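Local atomic coordinates of dihydroorotase (Campylobacter jejuni subsp. jejuni, PDB entry 3PNU), a protein that probably catalyses the reversible cyclisation of N-carbamoyl-L-aspartate to (S)-dihydroorotate in pyrimidine biosynthesis, using two zinc ions per subunit. Residues N40-L45 and S262-K267; A47-R52 and S281-L286; M78-A83 and P91-F96; P287-L292 and K304-N309. All coordinates share one frame; numbering follows the deposited sequence.

Contact 1: residues N40-L45 and S262-K267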
loop_
_atom_site.group_PDB
_atom_site.type_symbol
_atom_site.label_atom_id
_atom_site.label_comp_id
_atom_site.label_asym_id
_atom_site.label_seq_id
_atom_site.Cartn_x
_atom_site.Cartn_y
_atom_site.Cartn_z
ATOM N N ASN A 40 14.976 6.272 -26.111
ATOM C CA ASN A 40 16.416 6.156 -26.185
ATOM C C ASN A 40 16.839 4.718 -25.956
ATOM O O ASN A 40 16.289 3.814 -26.581
ATOM C CB ASN A 40 17.047 7.103 -25.164
ATOM C CG ASN A 40 16.506 8.516 -25.273
ATOM O OD1 ASN A 40 16.141 8.984 -26.357
ATOM N ND2 ASN A 40 16.453 9.209 -24.143
ATOM N N GLN A 41 17.776 4.495 -25.038
ATOM C CA GLN A 41 18.299 3.152 -24.797
ATOM C C GLN A 41 17.290 2.173 -24.193
ATOM O O GLN A 41 17.312 0.981 -24.509
ATOM C CB GLN A 41 19.594 3.227 -23.968
ATOM C CG GLN A 41 20.800 3.817 -24.759
ATOM C CD GLN A 41 20.692 5.309 -25.086
ATOM O OE1 GLN A 41 20.332 6.121 -24.235
ATOM N NE2 GLN A 41 21.048 5.675 -26.319
ATOM N N MET A 42 16.406 2.672 -23.337
ATOM C CA MET A 42 15.387 1.819 -22.712
ATOM C C MET A 42 14.460 1.215 -23.787
ATOM O O MET A 42 14.124 0.023 -23.764
ATOM C CB MET A 42 14.569 2.625 -21.677
ATOM C CG MET A 42 13.462 1.804 -20.984
ATOM S SD MET A 42 14.043 0.409 -20.004
ATOM C CE MET A 42 14.811 1.303 -18.635
ATOM N N LEU A 43 14.052 2.060 -24.722
ATOM C CA LEU A 43 13.213 1.626 -25.818
ATOM C C LEU A 43 13.846 0.450 -26.561
ATOM O O LEU A 43 13.185 -0.562 -26.780
ATOM C CB LEU A 43 12.961 2.788 -26.765
ATOM C CG LEU A 43 12.165 2.474 -28.022
ATOM C CD1 LEU A 43 10.860 1.746 -27.703
ATOM C CD2 LEU A 43 11.907 3.770 -28.767
ATOM N N GLU A 44 15.126 0.579 -26.917
ATOM C CA GLU A 44 15.856 -0.480 -27.648
ATOM C C GLU A 44 15.863 -1.820 -26.910
ATOM O O GLU A 44 15.967 -2.883 -27.530
ATOM C CB GLU A 44 17.309 -0.045 -27.936
ATOM C CG GLU A 44 17.433 1.193 -28.839
ATOM C CD GLU A 44 18.840 1.802 -28.851
ATOM O OE1 GLU A 44 19.795 1.151 -28.353
ATOM O OE2 GLU A 44 18.980 2.946 -29.359
ATOM N N LEU A 45 15.746 -1.770 -25.590
ATOM C CA LEU A 45 15.758 -2.991 -24.781
ATOM C C LEU A 45 14.396 -3.679 -24.629
ATOM O O LEU A 45 14.298 -4.896 -24.765
ATOM C CB LEU A 45 16.317 -2.678 -23.389
ATOM C CG LEU A 45 16.309 -3.830 -22.372
ATOM C CD1 LEU A 45 16.991 -5.068 -22.916
ATOM C CD2 LEU A 45 16.960 -3.379 -21.066
ATOM N N SER A 262 2.025 -2.107 -19.477
ATOM C CA SER A 262 3.383 -2.575 -19.175
ATOM C C SER A 262 4.260 -1.361 -19.062
ATOM O O SER A 262 4.361 -0.578 -20.004
ATOM C CB SER A 262 3.922 -3.504 -20.253
ATOM O OG SER A 262 5.247 -3.929 -19.972
ATOM N N ALA A 263 4.881 -1.196 -17.893
ATOM C CA ALA A 263 5.708 -0.027 -17.613
ATOM C C ALA A 263 6.948 -0.406 -16.821
ATOM O O ALA A 263 6.882 -0.672 -15.624
ATOM C CB ALA A 263 4.894 1.007 -16.843
ATOM N N PRO A 264 8.098 -0.407 -17.489
ATOM C CA PRO A 264 9.329 -0.772 -16.837
ATOM C C PRO A 264 10.001 0.371 -16.096
ATOM O O PRO A 264 9.810 1.551 -16.418
ATOM C CB PRO A 264 10.216 -1.145 -18.019
ATOM C CG PRO A 264 9.808 -0.164 -19.069
ATOM C CD PRO A 264 8.335 0.077 -18.862
ATOM N N HIS A 265 10.789 -0.007 -15.106
ATOM C CA HIS A 265 11.598 0.930 -14.371
ATOM C C HIS A 265 12.984 0.328 -14.195
ATOM O O HIS A 265 13.118 -0.870 -13.901
ATOM C CB HIS A 265 10.969 1.303 -13.035
ATOM C CG HIS A 265 9.770 2.180 -13.182
ATOM N ND1 HIS A 265 9.871 3.533 -13.431
ATOM C CD2 HIS A 265 8.445 1.902 -13.131
ATOM C CE1 HIS A 265 8.659 4.051 -13.524
ATOM N NE2 HIS A 265 7.777 3.084 -13.344
ATOM N N PRO A 266 14.021 1.156 -14.404
ATOM C CA PRO A 266 15.384 0.666 -14.232
ATOM C C PRO A 266 15.695 0.408 -12.763
ATOM O O PRO A 266 15.475 1.282 -11.929
ATOM C CB PRO A 266 16.257 1.809 -14.786
ATOM C CG PRO A 266 15.398 3.038 -14.734
ATOM C CD PRO A 266 13.964 2.581 -14.798
ATOM N N LYS A 267 16.176 -0.792 -12.456
ATOM C CA LYS A 267 16.577 -1.157 -11.093
ATOM C C LYS A 267 17.913 -0.468 -10.751
ATOM O O LYS A 267 18.003 0.346 -9.826
ATOM C CB LYS A 267 16.725 -2.686 -10.990
ATOM C CG LYS A 267 17.370 -3.204 -9.699
ATOM C CD LYS A 267 17.676 -4.700 -9.816
ATOM C CE LYS A 267 18.449 -5.222 -8.610
ATOM N NZ LYS A 267 17.710 -5.041 -7.321
#
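Met42 of helix 40-51 packs against the loop that follows barrel strand 256-258, the loop that holds the zinc ligand Asp261 and the predicted substrate-binding residue His265. The backbones stay well apart, with 8.6 Å between Met42 CA and Pro266 CA, so the flexible thioether does the bridging. Met42 CG stands anti to the backbone N (chi1 179°), which carries the chain out from the helix toward the loop; bends at chi2 (63°) and chi3 (70°) then turn SD and CE toward the two proline rings. The sulfur faces Pro264, with Met42 SD 4.4 Å from Pro264 CG, a loose van der Waals approach. The terminal methyl sits over Pro266, where Met42 CE is 4.1 Å from Pro266 CD and equally 4.1 Å from Pro266 CB; these two side chains cross at about a right angle. No hydrogen bond joins the segments, and the contact is wholly apolar. In this TIM-barrel amidohydrolase the side chain of Pro264 is about 9 Å from a bound zinc ion. Pro264 CB is directed at the helix, whereas His265 CB is directed away from it. His265 NE2 makes a weak hydrogen bond with Ala277 O. Pro264 O accepts a hydrogen bond from Arg38 NH2, another predicted substrate-binding group, and Met42 lies beside that same arginine side chain. Val344 of strand 343-344 touches both Met42 and Pro264.

Contact 2: residues A47-R52 and S281-L286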
loop_
_atom_site.group_PDB
_atom_site.type_symbol
_atom_site.label_atom_id
_atom_site.label_comp_id
_atom_site.label_asym_id
_atom_site.label_seq_id
_atom_site.Cartn_x
_atom_site.Cartn_y
_atom_site.Cartn_z
ATOM N N ALA A 47 11.230 -2.692 -26.322
ATOM C CA ALA A 47 10.369 -2.701 -27.511
ATOM C C ALA A 47 10.264 -4.073 -28.161
ATOM O O ALA A 47 9.171 -4.516 -28.494
ATOM C CB ALA A 47 10.810 -1.641 -28.528
ATOM N N PRO A 48 11.400 -4.746 -28.361
ATOM C CA PRO A 48 11.373 -6.091 -28.932
ATOM C C PRO A 48 10.569 -7.087 -28.131
ATOM O O PRO A 48 9.991 -7.998 -28.688
ATOM C CB PRO A 48 12.846 -6.500 -28.912
ATOM C CG PRO A 48 13.570 -5.216 -29.169
ATOM C CD PRO A 48 12.759 -4.163 -28.413
ATOM N N LEU A 49 10.528 -6.919 -26.826
ATOM C CA LEU A 49 9.795 -7.864 -25.987
ATOM C C LEU A 49 8.277 -7.832 -26.264
ATOM O O LEU A 49 7.578 -8.831 -26.059
ATOM C CB LEU A 49 10.138 -7.616 -24.519
ATOM C CG LEU A 49 11.631 -7.855 -24.229
ATOM C CD1 LEU A 49 12.018 -7.387 -22.827
ATOM C CD2 LEU A 49 11.985 -9.335 -24.421
ATOM N N SER A 50 7.793 -6.690 -26.752
ATOM C CA SER A 50 6.373 -6.515 -27.118
ATOM C C SER A 50 6.158 -6.764 -28.606
ATOM O O SER A 50 5.243 -7.471 -28.990
ATOM C CB SER A 50 5.886 -5.089 -26.787
ATOM O OG SER A 50 5.896 -4.835 -25.396
ATOM N N ALA A 51 7.014 -6.161 -29.431
ATOM C CA ALA A 51 6.925 -6.255 -30.897
ATOM C C ALA A 51 6.905 -7.689 -31.386
ATOM O O ALA A 51 6.338 -7.985 -32.431
ATOM C CB ALA A 51 8.071 -5.477 -31.564
ATOM N N ARG A 52 7.530 -8.574 -30.629
ATOM C CA ARG A 52 7.563 -9.988 -30.964
ATOM C C ARG A 52 6.215 -10.688 -30.728
ATOM O O ARG A 52 5.817 -11.534 -31.513
ATOM C CB ARG A 52 8.661 -10.682 -30.143
ATOM C CG ARG A 52 8.488 -12.189 -30.033
ATOM C CD ARG A 52 9.346 -12.776 -28.899
ATOM N NE ARG A 52 8.662 -13.906 -28.266
ATOM C CZ ARG A 52 9.152 -14.635 -27.267
ATOM N NH1 ARG A 52 10.357 -14.389 -26.775
ATOM N NH2 ARG A 52 8.430 -15.629 -26.768
ATOM N N SER A 281 5.073 -6.157 -17.572
ATOM C CA SER A 281 4.515 -7.472 -17.902
ATOM C C SER A 281 4.645 -7.922 -19.375
ATOM O O SER A 281 4.257 -9.033 -19.703
ATOM C CB SER A 281 3.027 -7.449 -17.533
ATOM O OG SER A 281 2.363 -6.366 -18.190
ATOM N N ALA A 282 5.184 -7.068 -20.242
ATOM C CA ALA A 282 5.286 -7.373 -21.689
ATOM C C ALA A 282 5.745 -8.789 -22.001
ATOM O O ALA A 282 5.056 -9.527 -22.695
ATOM C CB ALA A 282 6.181 -6.365 -22.391
ATOM N N PRO A 283 6.911 -9.187 -21.483
ATOM C CA PRO A 283 7.408 -10.529 -21.799
ATOM C C PRO A 283 6.561 -11.711 -21.389
ATOM O O PRO A 283 6.757 -12.779 -21.908
ATOM C CB PRO A 283 8.739 -10.614 -21.038
ATOM C CG PRO A 283 8.901 -9.302 -20.315
ATOM C CD PRO A 283 7.954 -8.330 -20.896
ATOM N N VAL A 284 5.615 -11.541 -20.489
ATOM C CA VAL A 284 4.877 -12.700 -19.990
ATOM C C VAL A 284 3.371 -12.689 -20.224
ATOM O O VAL A 284 2.673 -13.620 -19.809
ATOM C CB VAL A 284 5.167 -12.851 -18.468
ATOM C CG1 VAL A 284 6.658 -13.144 -18.225
ATOM C CG2 VAL A 284 4.763 -11.566 -17.695
ATOM N N ILE A 285 2.876 -11.669 -20.932
ATOM C CA ILE A 285 1.416 -11.491 -21.145
ATOM C C ILE A 285 0.682 -12.658 -21.771
ATOM O O ILE A 285 -0.264 -13.200 -21.189
ATOM C CB ILE A 285 1.120 -10.281 -22.051
ATOM C CG1 ILE A 285 1.543 -8.980 -21.381
ATOM C CG2 ILE A 285 -0.371 -10.242 -22.388
ATOM C CD1 ILE A 285 1.692 -7.819 -22.328
ATOM N N LEU A 286 1.102 -13.039 -22.974
ATOM C CA LEU A 286 0.408 -14.099 -23.693
ATOM C C LEU A 286 0.325 -15.401 -22.935
ATOM O O LEU A 286 -0.772 -15.952 -22.770
ATOM C CB LEU A 286 1.018 -14.313 -25.084
ATOM C CG LEU A 286 0.801 -13.129 -26.024
ATOM C CD1 LEU A 286 1.454 -13.421 -27.370
ATOM C CD2 LEU A 286 -0.697 -12.848 -26.169
#
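Ser50 and Leu49 of helix 40-51 lie directly against Ala282 and Pro283, with the two backbones in close approach. The CA atoms of Leu49 and Pro283 are 5.5 Å apart, and those of Ser50 and Ala282 5.6 Å; the latter pair has only a hydroxymethyl and a methyl to fit between the chains. Ser50 OG meets the methyl of Ala282 at 3.4 Å from its CB, a van der Waals contact with no hydrogen bond in it. The hydroxyl is put there by chi1 of -65°, which places OG beside the backbone N of Ser50 and anti to its carbonyl carbon. Next to this pair, Leu49 CB lies 4.3 Å from Pro283 CD, and the CD1 methyl of Leu49 reaches almost as close to Pro283 CG (4.4 Å).

Behind this first shell the backbone holds both partners. Ala47 O accepts from two amides, Ser50 N at 3.1 Å and Ala51 N at 2.9 Å, which fixes the turn bearing Ser50 even though the helix is kinked at Pro48 and Leu49. Across the contact, Val284 N bonds to Ser281 O at 3.0 Å and closes a turn around Ala282 and Pro283, while Ala282 N donates a hydrogen bond to Ser262 OG. Tyr337 of strand 337-338 touches both Leu49 and Pro283. The helix after strand 31-35 thus meets the turn that leads into helix 285-296, which follows strand 256-258, a first-to-last neighbourhood consistent with the closure of a TIM barrel.

Contact 3: residues M78-A83 and P91-F96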
loop_
_atom_site.group_PDB
_atom_site.type_symbol
_atom_site.label_atom_id
_atom_site.label_comp_id
_atom_site.label_asym_id
_atom_site.label_seq_id
_atom_site.Cartn_x
_atom_site.Cartn_y
_atom_site.Cartn_z
ATOM N N MET A 78 9.732 6.798 -35.520
ATOM C CA MET A 78 10.902 6.303 -36.230
ATOM C C MET A 78 11.764 5.512 -35.264
ATOM O O MET A 78 12.161 4.382 -35.565
ATOM C CB MET A 78 11.722 7.441 -36.869
ATOM C CG MET A 78 11.011 8.205 -38.012
ATOM S SD MET A 78 10.435 7.181 -39.416
ATOM C CE MET A 78 9.696 8.444 -40.488
ATOM N N ARG A 79 12.032 6.092 -34.092
ATOM C CA ARG A 79 12.866 5.416 -33.092
ATOM C C ARG A 79 12.270 4.063 -32.718
ATOM O O ARG A 79 12.992 3.080 -32.597
ATOM C CB ARG A 79 13.092 6.288 -31.840
ATOM C CG ARG A 79 13.818 7.605 -32.103
ATOM C CD ARG A 79 14.351 8.261 -30.808
ATOM N NE ARG A 79 13.310 8.793 -29.932
ATOM C CZ ARG A 79 12.786 10.011 -30.050
ATOM N NH1 ARG A 79 13.182 10.822 -31.019
ATOM N NH2 ARG A 79 11.846 10.422 -29.212
ATOM N N ILE A 80 10.949 4.010 -32.553
ATOM C CA ILE A 80 10.287 2.745 -32.215
ATOM C C ILE A 80 10.496 1.740 -33.337
ATOM O O ILE A 80 10.899 0.606 -33.089
ATOM C CB ILE A 80 8.759 2.893 -31.946
ATOM C CG1 ILE A 80 8.499 3.867 -30.796
ATOM C CG2 ILE A 80 8.157 1.534 -31.601
ATOM C CD1 ILE A 80 7.067 4.218 -30.596
ATOM N N LEU A 81 10.227 2.158 -34.570
ATOM C CA LEU A 81 10.391 1.267 -35.732
ATOM C C LEU A 81 11.793 0.659 -35.833
ATOM O O LEU A 81 11.931 -0.524 -36.142
ATOM C CB LEU A 81 10.009 1.983 -37.023
ATOM C CG LEU A 81 8.514 2.275 -37.161
ATOM C CD1 LEU A 81 8.268 3.102 -38.422
ATOM C CD2 LEU A 81 7.683 0.978 -37.171
ATOM N N LYS A 82 12.827 1.463 -35.581
ATOM C CA LYS A 82 14.196 0.936 -35.589
ATOM C C LYS A 82 14.388 -0.092 -34.496
ATOM O O LYS A 82 14.922 -1.159 -34.733
ATOM C CB LYS A 82 15.243 2.027 -35.364
ATOM C CG LYS A 82 15.665 2.843 -36.593
ATOM C CD LYS A 82 16.912 3.708 -36.263
ATOM C CE LYS A 82 18.134 2.848 -35.810
ATOM N NZ LYS A 82 19.308 3.666 -35.352
ATOM N N ALA A 83 13.949 0.255 -33.291
ATOM C CA ALA A 83 14.105 -0.597 -32.115
ATOM C C ALA A 83 13.469 -1.977 -32.254
ATOM O O ALA A 83 13.909 -2.933 -31.612
ATOM C CB ALA A 83 13.547 0.120 -30.888
ATOM N N PRO A 91 3.103 0.293 -34.321
ATOM C CA PRO A 91 2.911 1.088 -33.122
ATOM C C PRO A 91 1.816 2.107 -33.349
ATOM O O PRO A 91 1.887 2.858 -34.313
ATOM C CB PRO A 91 4.258 1.791 -32.964
ATOM C CG PRO A 91 4.768 1.936 -34.380
ATOM C CD PRO A 91 4.263 0.749 -35.122
ATOM N N LEU A 92 0.808 2.129 -32.481
ATOM C CA LEU A 92 -0.297 3.076 -32.623
ATOM C C LEU A 92 0.020 4.278 -31.744
ATOM O O LEU A 92 -0.092 4.227 -30.530
ATOM C CB LEU A 92 -1.604 2.406 -32.232
ATOM C CG LEU A 92 -1.932 1.171 -33.069
ATOM C CD1 LEU A 92 -3.058 0.371 -32.445
ATOM C CD2 LEU A 92 -2.285 1.582 -34.495
ATOM N N MET A 93 0.377 5.376 -32.382
ATOM C CA MET A 93 0.864 6.557 -31.688
ATOM C C MET A 93 -0.196 7.448 -31.057
ATOM O O MET A 93 -1.319 7.542 -31.547
ATOM C CB MET A 93 1.691 7.411 -32.671
ATOM C CG MET A 93 2.728 6.623 -33.469
ATOM S SD MET A 93 3.935 5.807 -32.445
ATOM C CE MET A 93 4.831 7.254 -31.836
ATOM N N THR A 94 0.189 8.117 -29.970
ATOM C CA THR A 94 -0.696 9.050 -29.312
ATOM C C THR A 94 0.029 10.315 -28.899
ATOM O O THR A 94 1.245 10.320 -28.684
ATOM C CB THR A 94 -1.272 8.489 -27.993
ATOM O OG1 THR A 94 -0.196 8.281 -27.060
ATOM C CG2 THR A 94 -2.047 7.202 -28.213
ATOM N N LEU A 95 -0.750 11.376 -28.771
ATOM C CA LEU A 95 -0.283 12.640 -28.259
ATOM C C LEU A 95 -0.789 12.784 -26.824
ATOM O O LEU A 95 -1.818 12.200 -26.429
ATOM C CB LEU A 95 -0.825 13.819 -29.074
ATOM C CG LEU A 95 -0.297 14.032 -30.489
ATOM C CD1 LEU A 95 -0.917 15.262 -31.056
ATOM C CD2 LEU A 95 1.221 14.167 -30.474
ATOM N N PHE A 96 -0.044 13.566 -26.056
ATOM C CA PHE A 96 -0.357 13.882 -24.679
ATOM C C PHE A 96 -1.419 14.940 -24.738
ATOM O O PHE A 96 -1.296 15.907 -25.503
ATOM C CB PHE A 96 0.893 14.422 -24.038
ATOM C CG PHE A 96 0.774 14.692 -22.591
ATOM C CD1 PHE A 96 1.224 13.763 -21.669
ATOM C CD2 PHE A 96 0.261 15.900 -22.142
ATOM C CE1 PHE A 96 1.146 14.028 -20.325
ATOM C CE2 PHE A 96 0.177 16.167 -20.802
ATOM C CZ PHE A 96 0.612 15.233 -19.888
#
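A backbone hydrogen bond from Lys82 N to Met78 O, 3.0 Å long, spans the helical turn from which Ile80 and Leu81 reach Pro91 and Met93. Across the contact itself there is no hydrogen bond; three apolar approaches make it up. Ile80 supplies two of them through different branches. Its CG2 methyl lies 4.1 Å from Pro91 CB, the two side chains sliding past each other in opposite directions, while its CD1 meets Met93 tip to tip, 4.0 Å from the sulfur SD. Met93 CE is equally near Ile80 CD1, because bends at chi2 (-60°) and chi3 (-70°) curl the thioether round so that both of its last atoms face the isoleucine. Leu81 comes across Pro91 at about a right angle and sets CD2 4.0 Å from Pro91 CD, closing the more exposed margin of the contact.

Pro91 is therefore touched by two successive helical residues, one at CB and one at CD. Leu43 of helix 40-51 and Ile59 of strand 56-59 extend the apolar layer around Ile80. The axes of helix segment 78-83 and strand segment 91-93 are 10.1 Å apart at their closest, and their directions differ by 168°, almost antiparallel. That is the geometry of a beta-alpha-beta crossover, here strand 56-59, helix 70-84 and strand 90-93, one of the repeating steps of the TIM barrel.

Contact 4: residues P287-L292 and K304-N309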
loop_
_atom_site.group_PDB
_atom_site.type_symbol
_atom_site.label_atom_id
_atom_site.label_comp_id
_atom_site.label_asym_id
_atom_site.label_seq_id
_atom_site.Cartn_x
_atom_site.Cartn_y
_atom_site.Cartn_z
ATOM N N PRO A 287 1.466 -15.903 -22.463
ATOM C CA PRO A 287 1.352 -17.184 -21.757
ATOM C C PRO A 287 0.505 -17.074 -20.476
ATOM O O PRO A 287 -0.362 -17.939 -20.224
ATOM C CB PRO A 287 2.817 -17.576 -21.476
ATOM C CG PRO A 287 3.647 -16.343 -21.767
ATOM C CD PRO A 287 2.862 -15.473 -22.675
ATOM N N VAL A 288 0.712 -16.004 -19.699
ATOM C CA VAL A 288 -0.065 -15.834 -18.471
ATOM C C VAL A 288 -1.550 -15.751 -18.830
ATOM O O VAL A 288 -2.365 -16.448 -18.224
ATOM C CB VAL A 288 0.386 -14.615 -17.627
ATOM C CG1 VAL A 288 -0.411 -14.572 -16.308
ATOM C CG2 VAL A 288 1.903 -14.668 -17.349
ATOM N N LEU A 289 -1.897 -14.937 -19.836
ATOM C CA LEU A 289 -3.302 -14.839 -20.286
ATOM C C LEU A 289 -3.839 -16.182 -20.776
ATOM O O LEU A 289 -4.995 -16.549 -20.516
ATOM C CB LEU A 289 -3.479 -13.797 -21.399
ATOM C CG LEU A 289 -3.556 -12.312 -21.007
ATOM C CD1 LEU A 289 -3.635 -11.438 -22.247
ATOM C CD2 LEU A 289 -4.743 -12.041 -20.099
ATOM N N ALA A 290 -3.000 -16.906 -21.507
ATOM C CA ALA A 290 -3.391 -18.217 -22.009
ATOM C C ALA A 290 -3.823 -19.118 -20.834
ATOM O O ALA A 290 -4.909 -19.689 -20.847
ATOM C CB ALA A 290 -2.239 -18.842 -22.797
ATOM N N GLU A 291 -2.985 -19.217 -19.807
ATOM C CA GLU A 291 -3.326 -20.057 -18.638
ATOM C C GLU A 291 -4.649 -19.601 -17.983
ATOM O O GLU A 291 -5.550 -20.425 -17.731
ATOM C CB GLU A 291 -2.141 -20.103 -17.641
ATOM C CG GLU A 291 -2.369 -20.834 -16.277
ATOM C CD GLU A 291 -2.856 -22.297 -16.376
ATOM O OE1 GLU A 291 -3.166 -22.899 -15.318
ATOM O OE2 GLU A 291 -2.947 -22.851 -17.489
ATOM N N LEU A 292 -4.762 -18.290 -17.737
ATOM C CA LEU A 292 -5.961 -17.703 -17.129
ATOM C C LEU A 292 -7.237 -18.029 -17.860
ATOM O O LEU A 292 -8.221 -18.461 -17.247
ATOM C CB LEU A 292 -5.819 -16.178 -17.057
ATOM C CG LEU A 292 -5.093 -15.629 -15.839
ATOM C CD1 LEU A 292 -4.654 -14.189 -16.072
ATOM C CD2 LEU A 292 -6.029 -15.773 -14.632
ATOM N N LYS A 304 -11.251 -12.439 -28.366
ATOM C CA LYS A 304 -12.052 -11.211 -28.329
ATOM C C LYS A 304 -11.391 -10.111 -27.483
ATOM O O LYS A 304 -11.283 -8.947 -27.903
ATOM C CB LYS A 304 -13.435 -11.491 -27.748
ATOM C CG LYS A 304 -14.497 -12.038 -28.722
ATOM C CD LYS A 304 -15.703 -12.548 -27.929
ATOM C CE LYS A 304 -16.919 -12.897 -28.771
ATOM N NZ LYS A 304 -17.734 -11.690 -29.146
ATOM N N PHE A 305 -10.945 -10.498 -26.298
ATOM C CA PHE A 305 -10.338 -9.592 -25.343
ATOM C C PHE A 305 -9.023 -9.007 -25.852
ATOM O O PHE A 305 -8.769 -7.813 -25.686
ATOM C CB PHE A 305 -10.193 -10.323 -23.995
ATOM C CG PHE A 305 -9.537 -9.512 -22.907
ATOM C CD1 PHE A 305 -10.078 -8.303 -22.501
ATOM C CD2 PHE A 305 -8.406 -9.991 -22.259
ATOM C CE1 PHE A 305 -9.477 -7.571 -21.502
ATOM C CE2 PHE A 305 -7.814 -9.264 -21.251
ATOM C CZ PHE A 305 -8.349 -8.050 -20.872
ATOM N N LEU A 306 -8.207 -9.841 -26.499
ATOM C CA LEU A 306 -6.917 -9.423 -27.041
ATOM C C LEU A 306 -6.949 -8.810 -28.422
ATOM O O LEU A 306 -5.983 -8.152 -28.824
ATOM C CB LEU A 306 -5.986 -10.631 -27.163
ATOM C CG LEU A 306 -5.006 -10.995 -26.082
ATOM C CD1 LEU A 306 -4.370 -12.327 -26.454
ATOM C CD2 LEU A 306 -3.947 -9.884 -25.972
ATOM N N SER A 307 -8.017 -9.041 -29.177
ATOM C CA SER A 307 -8.010 -8.556 -30.545
ATOM C C SER A 307 -9.322 -8.187 -31.202
ATOM O O SER A 307 -9.434 -7.074 -31.718
ATOM C CB SER A 307 -7.319 -9.599 -31.426
ATOM O OG SER A 307 -6.978 -9.069 -32.690
ATOM N N ASP A 308 -10.300 -9.092 -31.206
ATOM C CA ASP A 308 -11.553 -8.820 -31.941
ATOM C C ASP A 308 -12.359 -7.625 -31.427
ATOM O O ASP A 308 -12.999 -6.925 -32.223
ATOM C CB ASP A 308 -12.477 -10.057 -32.020
ATOM C CG ASP A 308 -11.789 -11.290 -32.599
ATOM O OD1 ASP A 308 -10.609 -11.237 -32.977
ATOM O OD2 ASP A 308 -12.447 -12.339 -32.663
ATOM N N ASN A 309 -12.352 -7.395 -30.118
ATOM C CA ASN A 309 -13.111 -6.282 -29.560
ATOM C C ASN A 309 -12.548 -4.972 -30.075
ATOM O O ASN A 309 -13.280 -4.110 -30.561
ATOM C CB ASN A 309 -13.121 -6.298 -28.027
ATOM C CG ASN A 309 -13.892 -7.485 -27.451
ATOM O OD1 ASN A 309 -14.389 -8.321 -28.198
ATOM N ND2 ASN A 309 -13.987 -7.562 -26.106
#
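Leu289 and Leu306 are the nearest backbone pair, with 9.4 Å between their CA atoms, a spacing that places the meeting of these two helices in the side chains. Segment 287-292 is regular, as the bond from Glu291 N to Pro287 O at 2.9 Å attests. Segment 304-309 instead contains a wider pi-type turn: Asn309 N bonds to Lys304 O, five residues back, at 2.9 Å. Both of the residues that answer Leu289 come from this widened turn. The two methyls of Leu289 are divided between them. CD1 of Leu289 meets CD2 of Leu306 tip to tip at 4.0 Å, and CD2 of Leu289 comes to the edge of the Phe305 ring, near its plane, 4.3 Å from CE2. The leucine thus does not lie over the aromatic face. All three side chains are buried, and no hydrogen bond links the segments. Phe258 of strand 256-258 touches both Leu289 and Leu306, so the two consecutive helices 285-296 and 299-314 share an apolar seat on that barrel strand, while Pro287 and Ala290 of the first helix pack against Phe355 in the antiparallel sheet.

No hydrogen bond crosses any of the four; contacts 1, 3 and 4 are purely apolar, whereas contact 2 sets a serine hydroxyl against a methyl. Contact 4 is fully buried, contact 2 has no exposed member, though Leu49 is partly exposed, and contacts 1 and 3 each have an exposed residue at the margin. Contacts 1 and 2 share helix 40-51, and contacts 2 and 4 share helix 285-296, where Leu286 CD2 touches Leu306 CD1. Contact 3 touches contacts 1 and 2 along helix 40-51, through Leu43, Ala47 and Pro48. The backbones come nearest in contact 2 and stand farther apart in the others, where side chains span the gap. Contact 1 alone carries a predicted substrate-binding residue within its segments.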